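Local atomic coordinates of carbonic anhydrase (Porphyridium purpureum, PDB entry 1DDZ), a protein that probably catalyses the zinc-dependent interconversion of carbon dioxide and hydrogencarbonate, as a beta-class carbonic anhydrase. Residues G129-G134 with G284-G289; G211-V216 with R222-V227. All blocks are in the same frame, centred on the assembly; numbering follows the deposited sequence.

Contact 1: residues G129-G134 with G284-G289; sequences GHYGCG and GKLKEG. With ZN (zinc ion), chain C.
Y131 reaches across to G284, the phenol end of its ring coming to rest beside the glycine CA: OH stands 3.5 Å and CZ 3.6 Å from G284 CA. Y131 lies between H130 and C133, the two zinc ligands of the His-x-x-Cys motif of beta-carbonic anhydrases, where strand 124-130 runs out into a turn. The other side of the contact is the loop between helices 266-279 and 292-307. L286 adds an apolar touch from its branch point, with its CG 3.8 Å from Y131 OH.

The next shell is polar. E181, on helix 172-193, takes a hydrogen bond through OE2 from G284 N and is also hydrogen-bonded to Y131 OH, so one carboxylate oxygen holds both partners in place from the helix. With CG anti to the carbonyl carbon (chi1 -65°), the Y131 ring is sent toward the loop, whereas H130 and C133 serve the metal. At G284 the positive phi of 87° would drive any CB into the carbonyl O of the preceding residue. L286 continues inward onto helix 172-193 and V213.

Behind Y131, a type II beta turn from H130 to C133 brings the two ligands together, with G132 at its positive-phi position. C133 N closes the turn on H130 O at 3.3 Å and also lies over one face of the imidazole, toward its rim. C133 is the N-cap of helix 134-141. Its SG sits anti to its own backbone N (chi1 -178°) and binds zinc at 2.3 Å. C74 and D76 complete the site, and H130 contributes NE2, 2.0 Å from the zinc ion.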
loop_
_atom_site.group_PDB
_atom_site.type_symbol
_atom_site.label_atom_id
_atom_site.label_comp_id
_atom_site.label_asym_id
_atom_site.label_seq_id
_atom_site.Cartn_x
_atom_site.Cartn_y
_atom_site.Cartn_z
ATOM N N GLY A 129 13.334 -9.354 14.399
ATOM C CA GLY A 129 12.169 -10.178 14.619
ATOM C C GLY A 129 12.311 -10.696 16.028
ATOM O O GLY A 129 13.373 -10.529 16.634
ATOM N N HIS A 130 11.296 -11.378 16.542
ATOM C CA HIS A 130 11.359 -11.900 17.893
ATOM C C HIS A 130 10.630 -13.241 17.956
ATOM O O HIS A 130 9.605 -13.425 17.318
ATOM C CB HIS A 130 10.744 -10.892 18.876
ATOM C CG HIS A 130 9.290 -10.609 18.625
ATOM N ND1 HIS A 130 8.321 -10.834 19.573
ATOM C CD2 HIS A 130 8.637 -10.158 17.524
ATOM C CE1 HIS A 130 7.137 -10.542 19.068
ATOM N NE2 HIS A 130 7.295 -10.131 17.819
ATOM N N TYR A 131 11.172 -14.181 18.723
ATOM C CA TYR A 131 10.565 -15.502 18.858
ATOM C C TYR A 131 9.201 -15.359 19.512
ATOM O O TYR A 131 8.999 -14.443 20.300
ATOM C CB TYR A 131 11.477 -16.435 19.658
ATOM C CG TYR A 131 12.777 -16.726 18.944
ATOM C CD1 TYR A 131 13.992 -16.454 19.545
ATOM C CD2 TYR A 131 12.784 -17.249 17.651
ATOM C CE1 TYR A 131 15.183 -16.687 18.879
ATOM C CE2 TYR A 131 13.979 -17.491 16.969
ATOM C CZ TYR A 131 15.170 -17.207 17.591
ATOM O OH TYR A 131 16.362 -17.432 16.936
ATOM N N GLY A 132 8.258 -16.215 19.118
ATOM C CA GLY A 132 6.906 -16.144 19.661
ATOM C C GLY A 132 6.026 -15.058 19.030
ATOM O O GLY A 132 4.886 -14.854 19.447
ATOM N N CYS A 133 6.535 -14.398 17.994
ATOM C CA CYS A 133 5.801 -13.352 17.298
ATOM C C CYS A 133 4.354 -13.727 16.978
ATOM O O CYS A 133 4.119 -14.643 16.194
ATOM C CB CYS A 133 6.532 -13.003 16.005
ATOM S SG CYS A 133 5.782 -11.682 15.046
ATOM N N GLY A 134 3.400 -12.993 17.572
ATOM C CA GLY A 134 1.981 -13.219 17.331
ATOM C C GLY A 134 1.596 -13.103 15.863
ATOM O O GLY A 134 0.701 -13.804 15.398
ATOM N N GLY A 284 16.036 -21.227 16.915
ATOM C CA GLY A 284 15.885 -20.689 18.248
ATOM C C GLY A 284 17.164 -20.616 19.043
ATOM O O GLY A 284 17.150 -20.150 20.171
ATOM N N LYS A 285 18.267 -21.094 18.477
ATOM C CA LYS A 285 19.552 -21.078 19.177
ATOM C C LYS A 285 20.644 -20.531 18.289
ATOM O O LYS A 285 21.738 -21.054 18.260
ATOM C CB LYS A 285 19.928 -22.490 19.622
ATOM C CG LYS A 285 18.991 -23.070 20.667
ATOM C CD LYS A 285 19.180 -24.564 20.816
ATOM C CE LYS A 285 18.062 -25.163 21.659
ATOM N NZ LYS A 285 18.090 -26.656 21.658
ATOM N N LEU A 286 20.340 -19.484 17.545
ATOM C CA LEU A 286 21.324 -18.900 16.660
ATOM C C LEU A 286 22.421 -18.230 17.472
ATOM O O LEU A 286 22.213 -17.851 18.620
ATOM C CB LEU A 286 20.673 -17.853 15.764
ATOM C CG LEU A 286 19.505 -18.270 14.892
ATOM C CD1 LEU A 286 19.234 -17.138 13.890
ATOM C CD2 LEU A 286 19.849 -19.580 14.172
ATOM N N LYS A 287 23.579 -18.056 16.857
ATOM C CA LYS A 287 24.695 -17.398 17.504
ATOM C C LYS A 287 24.579 -15.884 17.374
ATOM O O LYS A 287 23.857 -15.363 16.531
ATOM C CB LYS A 287 26.013 -17.822 16.860
ATOM C CG LYS A 287 26.500 -19.191 17.251
ATOM C CD LYS A 287 27.964 -19.343 16.866
ATOM C CE LYS A 287 28.896 -18.401 17.654
ATOM N NZ LYS A 287 29.132 -18.869 19.049
ATOM N N GLU A 288 25.256 -15.176 18.262
ATOM C CA GLU A 288 25.276 -13.730 18.178
ATOM C C GLU A 288 26.445 -13.501 17.224
ATOM O O GLU A 288 27.278 -14.403 17.046
ATOM C CB GLU A 288 25.559 -13.096 19.549
ATOM C CG GLU A 288 26.928 -13.420 20.161
ATOM C CD GLU A 288 27.078 -14.883 20.599
ATOM O OE1 GLU A 288 28.228 -15.392 20.556
ATOM O OE2 GLU A 288 26.057 -15.519 20.985
ATOM N N GLY A 289 26.452 -12.356 16.550
ATOM C CA GLY A 289 27.539 -12.037 15.642
ATOM C C GLY A 289 28.612 -11.326 16.443
ATOM O O GLY A 289 28.471 -11.184 17.654
HETATM ZN ZN ZN C . 5.547 -10.132 16.757
#

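Contact 2: residues G211-V216 with R222-V227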
loop_
_atom_site.group_PDB
_atom_site.type_symbol
_atom_site.label_atom_id
_atom_site.label_comp_id
_atom_site.label_asym_id
_atom_site.label_seq_id
_atom_site.Cartn_x
_atom_site.Cartn_y
_atom_site.Cartn_z
ATOM N N GLY A 211 20.184 -8.416 9.716
ATOM C CA GLY A 211 19.055 -9.060 10.369
ATOM C C GLY A 211 19.408 -9.513 11.774
ATOM O O GLY A 211 20.533 -9.945 12.044
ATOM N N VAL A 212 18.423 -9.509 12.660
ATOM C CA VAL A 212 18.670 -9.877 14.038
ATOM C C VAL A 212 17.355 -10.429 14.641
ATOM O O VAL A 212 16.291 -10.146 14.117
ATOM C CB VAL A 212 19.233 -8.585 14.738
ATOM C CG1 VAL A 212 18.207 -7.899 15.616
ATOM C CG2 VAL A 212 20.549 -8.852 15.386
ATOM N N VAL A 213 17.426 -11.327 15.628
ATOM C CA VAL A 213 16.222 -11.876 16.300
ATOM C C VAL A 213 16.615 -11.996 17.743
ATOM O O VAL A 213 17.796 -12.027 18.045
ATOM C CB VAL A 213 15.869 -13.389 16.016
ATOM C CG1 VAL A 213 14.437 -13.566 15.511
ATOM C CG2 VAL A 213 16.928 -14.080 15.208
ATOM N N TYR A 214 15.632 -12.176 18.617
ATOM C CA TYR A 214 15.923 -12.387 20.006
ATOM C C TYR A 214 14.700 -12.997 20.620
ATOM O O TYR A 214 13.615 -12.941 20.044
ATOM C CB TYR A 214 16.274 -11.069 20.719
ATOM C CG TYR A 214 15.099 -10.147 20.985
ATOM C CD1 TYR A 214 14.482 -10.093 22.255
ATOM C CD2 TYR A 214 14.604 -9.330 19.980
ATOM C CE1 TYR A 214 13.377 -9.225 22.505
ATOM C CE2 TYR A 214 13.524 -8.484 20.211
ATOM C CZ TYR A 214 12.912 -8.431 21.463
ATOM O OH TYR A 214 11.842 -7.573 21.512
ATOM N N GLY A 215 14.879 -13.623 21.768
ATOM C CA GLY A 215 13.756 -14.172 22.493
ATOM C C GLY A 215 13.715 -13.291 23.718
ATOM O O GLY A 215 14.764 -12.984 24.298
ATOM N N VAL A 216 12.526 -12.871 24.128
ATOM C CA VAL A 216 12.384 -11.985 25.284
ATOM C C VAL A 216 12.891 -12.622 26.587
ATOM O O VAL A 216 13.198 -11.916 27.543
ATOM C CB VAL A 216 10.913 -11.488 25.434
ATOM C CG1 VAL A 216 10.026 -12.593 25.953
ATOM C CG2 VAL A 216 10.840 -10.266 26.333
ATOM N N ARG A 222 20.549 -12.344 18.132
ATOM C CA ARG A 222 21.229 -13.380 17.356
ATOM C C ARG A 222 21.373 -12.838 15.954
ATOM O O ARG A 222 20.479 -12.143 15.452
ATOM C CB ARG A 222 20.417 -14.661 17.310
ATOM C CG ARG A 222 19.746 -15.053 18.582
ATOM C CD ARG A 222 20.708 -15.324 19.676
ATOM N NE ARG A 222 19.993 -15.979 20.763
ATOM C CZ ARG A 222 20.584 -16.625 21.759
ATOM N NH1 ARG A 222 21.907 -16.696 21.802
ATOM N NH2 ARG A 222 19.854 -17.220 22.699
ATOM N N ASP A 223 22.455 -13.208 15.289
ATOM C CA ASP A 223 22.739 -12.699 13.956
ATOM C C ASP A 223 22.068 -13.460 12.823
ATOM O O ASP A 223 22.009 -14.674 12.853
ATOM C CB ASP A 223 24.251 -12.696 13.767
ATOM C CG ASP A 223 24.702 -11.804 12.660
ATOM O OD1 ASP A 223 23.851 -11.126 12.060
ATOM O OD2 ASP A 223 25.928 -11.778 12.389
ATOM N N LEU A 224 21.488 -12.730 11.871
ATOM C CA LEU A 224 20.867 -13.360 10.702
ATOM C C LEU A 224 21.671 -13.025 9.463
ATOM O O LEU A 224 21.330 -13.472 8.368
ATOM C CB LEU A 224 19.438 -12.877 10.472
ATOM C CG LEU A 224 18.269 -13.628 11.097
ATOM C CD1 LEU A 224 18.251 -15.061 10.627
ATOM C CD2 LEU A 224 18.392 -13.577 12.568
ATOM N N GLY A 225 22.664 -12.150 9.622
ATOM C CA GLY A 225 23.492 -11.766 8.495
ATOM C C GLY A 225 23.465 -10.274 8.250
ATOM O O GLY A 225 22.496 -9.607 8.603
ATOM N N VAL A 226 24.556 -9.760 7.684
ATOM C CA VAL A 226 24.724 -8.355 7.362
ATOM C C VAL A 226 25.088 -8.256 5.898
ATOM O O VAL A 226 25.869 -9.055 5.398
ATOM C CB VAL A 226 25.924 -7.726 8.146
ATOM C CG1 VAL A 226 26.007 -6.201 7.901
ATOM C CG2 VAL A 226 25.807 -8.010 9.629
ATOM N N VAL A 227 24.489 -7.327 5.178
ATOM C CA VAL A 227 24.890 -7.135 3.805
ATOM C C VAL A 227 25.376 -5.689 3.771
ATOM O O VAL A 227 24.770 -4.790 4.374
ATOM C CB VAL A 227 23.806 -7.539 2.757
ATOM C CG1 VAL A 227 22.511 -7.963 3.413
ATOM C CG2 VAL A 227 23.645 -6.491 1.688
HETATM O O HOH W 1 17.525 -14.320 22.105
#
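V213 and R222 form a hydrogen-bonded pair in the antiparallel beta hairpin of strands 208-214 and 222-227, whose strand 222-227 is the outermost, within this chain, of one of its two five-stranded mixed sheets. R222 N gives V213 O a nearly linear bond of 2.8 Å (164° at the hydrogen). The return bond, V213 N to R222 O, is longer at 3.2 Å but arrives in the carbonyl plane on a lone pair. R222 O also takes a CA-H...O contact from V212 CA; V212 itself faces D223 in the adjoining non-hydrogen-bonded pair. The backbone of V212 is instead hydrogen-bonded outward to V127 and G129 of strand 124-130.

Farther along, G211 is served by two residues rather than one, a beta bulge: L224 N donates to G211 O at 2.9 Å, from well above the carbonyl plane, while G211 N donates to G225 O at 2.8 Å. G225 N is satisfied by a side chain instead. With its CG anti to the backbone N (chi1 -161°), D223 carries OD1 forward to G225 N, 2.9 Å away, which meets it from above the carboxylate plane, an Asx turn. Without the carboxylate, as with an alanine here, G225 N would probably lose this acceptor and the bulge be freer to shift.

The R222 chain bends at chi2, and its guanidinium is paired with D218. A water accepts a bond from G215 N at 2.8 Å, just past the paired part of the hairpin, and a weak one from R222 NE at 3.3 Å.

The two contacts lie close together, their centres about 7 Å apart, on the same side of the chain's centre. Contact 2 is nested along the chain inside the loop that contact 1 closes. Strands 124-130 and 208-214 are parallel neighbours in one sheet, and Y131 N bonds to Y214 O at 3.0 Å. The 284-289 loop is tied to the hairpin's outer strand, with D223 N 2.9 Å from K287 O. Residues far apart in sequence thus meet from the middle strand of the sheet, 124-130, out to its last strand within this chain, 222-227. The zinc-binding turn is flanked by this packing, the side chain of V213 lying about 10 Å from the metal.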